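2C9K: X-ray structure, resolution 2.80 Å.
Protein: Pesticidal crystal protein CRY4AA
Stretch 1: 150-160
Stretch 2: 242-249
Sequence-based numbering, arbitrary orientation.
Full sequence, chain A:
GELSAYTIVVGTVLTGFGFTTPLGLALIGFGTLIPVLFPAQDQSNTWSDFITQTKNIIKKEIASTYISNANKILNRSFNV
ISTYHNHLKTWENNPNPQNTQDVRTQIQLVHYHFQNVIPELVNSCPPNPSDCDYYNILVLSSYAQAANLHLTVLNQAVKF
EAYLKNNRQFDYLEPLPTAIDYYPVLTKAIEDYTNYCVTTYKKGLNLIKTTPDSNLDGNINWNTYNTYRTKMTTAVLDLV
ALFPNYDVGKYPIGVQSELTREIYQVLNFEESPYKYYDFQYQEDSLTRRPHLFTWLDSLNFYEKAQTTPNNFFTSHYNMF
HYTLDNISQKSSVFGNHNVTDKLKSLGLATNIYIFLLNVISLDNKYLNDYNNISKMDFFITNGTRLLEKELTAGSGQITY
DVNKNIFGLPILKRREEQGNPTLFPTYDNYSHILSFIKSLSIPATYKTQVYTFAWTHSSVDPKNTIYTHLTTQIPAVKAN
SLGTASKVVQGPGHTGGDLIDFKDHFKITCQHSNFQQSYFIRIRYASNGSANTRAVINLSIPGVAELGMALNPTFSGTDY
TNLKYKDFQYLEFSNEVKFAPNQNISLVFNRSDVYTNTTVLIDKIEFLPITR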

# COMPACT_ATOMS: atom_id res chain seq x y z
N HIS A 150 5.85 -15.62 -11.01
CA HIS A 150 6.82 -16.62 -10.62
C HIS A 150 6.50 -17.15 -9.23
O HIS A 150 6.35 -18.36 -9.04
CB HIS A 150 8.24 -16.03 -10.62
CG HIS A 150 9.31 -17.06 -10.43
ND1 HIS A 150 9.06 -18.41 -10.47
CD2 HIS A 150 10.64 -16.93 -10.21
CE1 HIS A 150 10.18 -19.08 -10.27
NE2 HIS A 150 11.15 -18.20 -10.11
N LEU A 151 6.37 -16.26 -8.25
CA LEU A 151 6.07 -16.67 -6.88
C LEU A 151 4.77 -17.47 -6.78
O LEU A 151 4.65 -18.35 -5.92
CB LEU A 151 6.00 -15.45 -5.96
CG LEU A 151 7.32 -14.74 -5.64
CD1 LEU A 151 7.06 -13.43 -4.92
CD2 LEU A 151 8.19 -15.66 -4.78
N THR A 152 3.80 -17.17 -7.65
CA THR A 152 2.51 -17.85 -7.62
C THR A 152 2.55 -19.32 -8.03
O THR A 152 1.87 -20.15 -7.43
CB THR A 152 1.47 -17.13 -8.49
OG1 THR A 152 1.44 -15.74 -8.15
CG2 THR A 152 0.10 -17.70 -8.26
N VAL A 153 3.33 -19.64 -9.05
CA VAL A 153 3.42 -21.02 -9.48
C VAL A 153 4.21 -21.83 -8.46
O VAL A 153 3.90 -22.99 -8.21
CB VAL A 153 4.09 -21.16 -10.87
CG1 VAL A 153 4.35 -22.63 -11.17
CG2 VAL A 153 3.17 -20.57 -11.93
N LEU A 154 5.23 -21.22 -7.86
CA LEU A 154 6.01 -21.93 -6.85
C LEU A 154 5.14 -22.19 -5.62
O LEU A 154 5.14 -23.29 -5.08
CB LEU A 154 7.24 -21.10 -6.47
CG LEU A 154 8.29 -21.03 -7.58
CD1 LEU A 154 9.38 -20.03 -7.20
CD2 LEU A 154 8.88 -22.42 -7.79
N ASN A 155 4.39 -21.18 -5.18
CA ASN A 155 3.52 -21.32 -4.03
C ASN A 155 2.54 -22.43 -4.35
O ASN A 155 2.20 -23.24 -3.49
CB ASN A 155 2.76 -20.01 -3.75
CG ASN A 155 1.67 -20.16 -2.68
OD1 ASN A 155 0.55 -20.55 -2.97
ND2 ASN A 155 2.02 -19.84 -1.44
N GLN A 156 2.11 -22.47 -5.60
CA GLN A 156 1.16 -23.48 -6.05
C GLN A 156 1.81 -24.87 -6.07
O GLN A 156 1.24 -25.84 -5.58
CB GLN A 156 0.64 -23.12 -7.45
CG GLN A 156 -0.56 -23.93 -7.90
CD GLN A 156 -0.24 -25.41 -8.07
OE1 GLN A 156 0.43 -25.82 -9.02
NE2 GLN A 156 -0.71 -26.23 -7.12
N ALA A 157 3.02 -24.93 -6.62
CA ALA A 157 3.78 -26.17 -6.70
C ALA A 157 3.93 -26.78 -5.33
O ALA A 157 3.72 -27.98 -5.14
CB ALA A 157 5.16 -25.90 -7.30
N VAL A 158 4.32 -25.96 -4.35
CA VAL A 158 4.48 -26.45 -2.99
C VAL A 158 3.17 -27.05 -2.50
O VAL A 158 3.15 -28.14 -1.95
CB VAL A 158 4.90 -25.32 -2.05
CG1 VAL A 158 4.81 -25.77 -0.62
CG2 VAL A 158 6.33 -24.90 -2.37
N LYS A 159 2.08 -26.32 -2.69
CA LYS A 159 0.76 -26.80 -2.26
C LYS A 159 0.39 -28.08 -2.99
O LYS A 159 -0.05 -29.05 -2.37
CB LYS A 159 -0.31 -25.74 -2.53
CG LYS A 159 -0.20 -24.48 -1.68
CD LYS A 159 -1.33 -23.53 -2.03
CE LYS A 159 -1.24 -22.22 -1.27
NZ LYS A 159 -2.31 -21.29 -1.74
N PHE A 160 0.56 -28.05 -4.31
CA PHE A 160 0.25 -29.19 -5.17
C PHE A 160 0.90 -30.48 -4.68
O PHE A 160 0.27 -31.54 -4.62
CB PHE A 160 0.71 -28.89 -6.60
CG PHE A 160 0.36 -29.96 -7.58
CD1 PHE A 160 -0.97 -30.18 -7.94
CD2 PHE A 160 1.34 -30.78 -8.11
CE1 PHE A 160 -1.30 -31.20 -8.82
CE2 PHE A 160 1.02 -31.81 -8.99
CZ PHE A 160 -0.31 -32.02 -9.34
N LEU A 242 2.66 -8.29 -0.10
CA LEU A 242 1.86 -9.51 0.00
C LEU A 242 2.68 -10.78 -0.24
O LEU A 242 2.23 -11.89 0.08
CB LEU A 242 0.70 -9.46 -0.99
CG LEU A 242 -0.16 -8.21 -0.89
CD1 LEU A 242 -1.15 -8.16 -2.05
CD2 LEU A 242 -0.89 -8.20 0.45
N PHE A 243 3.88 -10.63 -0.81
CA PHE A 243 4.75 -11.77 -1.11
C PHE A 243 4.94 -12.76 0.04
O PHE A 243 4.96 -13.98 -0.17
CB PHE A 243 6.11 -11.27 -1.59
CG PHE A 243 6.12 -10.76 -3.01
CD1 PHE A 243 7.23 -10.07 -3.51
CD2 PHE A 243 5.05 -11.00 -3.87
CE1 PHE A 243 7.27 -9.63 -4.82
CE2 PHE A 243 5.09 -10.56 -5.19
CZ PHE A 243 6.20 -9.87 -5.67
N PRO A 244 5.06 -12.26 1.28
CA PRO A 244 5.24 -13.17 2.41
C PRO A 244 4.10 -14.14 2.57
O PRO A 244 4.24 -15.17 3.20
CB PRO A 244 5.36 -12.21 3.60
CG PRO A 244 5.96 -10.99 2.98
CD PRO A 244 5.15 -10.86 1.71
N ASN A 245 2.95 -13.80 2.01
CA ASN A 245 1.78 -14.67 2.11
C ASN A 245 2.00 -15.91 1.26
O ASN A 245 1.35 -16.94 1.46
CB ASN A 245 0.53 -13.94 1.63
CG ASN A 245 0.22 -12.69 2.45
OD1 ASN A 245 -0.74 -11.97 2.16
ND2 ASN A 245 1.03 -12.43 3.47
N TYR A 246 2.92 -15.82 0.30
CA TYR A 246 3.21 -16.96 -0.57
C TYR A 246 4.02 -18.02 0.18
O TYR A 246 4.21 -19.11 -0.34
CB TYR A 246 3.99 -16.51 -1.81
CG TYR A 246 3.16 -15.77 -2.84
CD1 TYR A 246 2.04 -16.35 -3.43
CD2 TYR A 246 3.51 -14.48 -3.25
CE1 TYR A 246 1.27 -15.67 -4.39
CE2 TYR A 246 2.75 -13.79 -4.20
CZ TYR A 246 1.64 -14.39 -4.76
OH TYR A 246 0.87 -13.70 -5.67
N ASP A 247 4.49 -17.69 1.38
CA ASP A 247 5.27 -18.64 2.18
C ASP A 247 4.36 -19.70 2.77
O ASP A 247 3.90 -19.58 3.90
CB ASP A 247 6.02 -17.91 3.30
CG ASP A 247 6.91 -18.85 4.13
OD1 ASP A 247 7.96 -18.40 4.63
OD2 ASP A 247 6.55 -20.04 4.31
N VAL A 248 4.10 -20.74 1.99
CA VAL A 248 3.25 -21.83 2.40
C VAL A 248 3.59 -22.33 3.80
O VAL A 248 2.75 -22.89 4.50
CB VAL A 248 3.35 -22.99 1.42
CG1 VAL A 248 2.54 -24.17 1.93
CG2 VAL A 248 2.88 -22.54 0.05
N GLY A 249 4.84 -22.16 4.20
CA GLY A 249 5.24 -22.61 5.52
C GLY A 249 4.56 -21.77 6.57
O GLY A 249 3.89 -22.31 7.45
O HOH W 1 -0.57 -14.42 -7.45

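What forms the apolar centre of this contact? Leu151, on the helix, points its CA-to-CB bond toward the second stretch and meets two aromatic rings there. Its CD1 sits 3.3 Å from the centroid of the Phe243 ring and only 11° off the ring normal, so the methyl group lies squarely over the face in a CH-pi contact. The CB of Leu151 lies over a face of the Tyr246 ring, 4.2 Å from the ring centroid and 27° off the normal. One leucine thus touches both aromatics, which fall three residues apart in a 3-10 segment.

How does the apolar packing continue along the helix? Val158 lies seven residues, about two turns, beyond Leu151, so it returns to the same side of the helix. Its CG1 packs 3.7 Å from CB of Val248, while CG of Lys159 adds an aliphatic contact, 4.0 Å from CG2 of Val248.

What joins these two apolar patches? Asn155 lies between them in sequence, and Asn155 CA is 5.6 Å from Tyr246 CA. With chi1 in the t rotamer, its side chain donates a hydrogen bond from ND2 to O of Tyr246, at 2.6 Å and an N-H...acceptor angle of 157°. This short bond ties the helix to backbone rather than to another side chain. The same amide nitrogen lies 3.2 Å from CG2 of Val248, and CB of Asn155 is 3.7 Å from CD1 of Tyr246, so the polar link is closely flanked by carbon.

What lies at the polar edge? The Tyr246 ring carries its hydroxyl to Thr152, with OH 3.3 Å from Thr152 OG1. A water bridges the pair: it donates to Thr152 OG1 at 2.5 Å and hydrogen-bonds to Tyr246 OH, its oxygen 2.4 Å away.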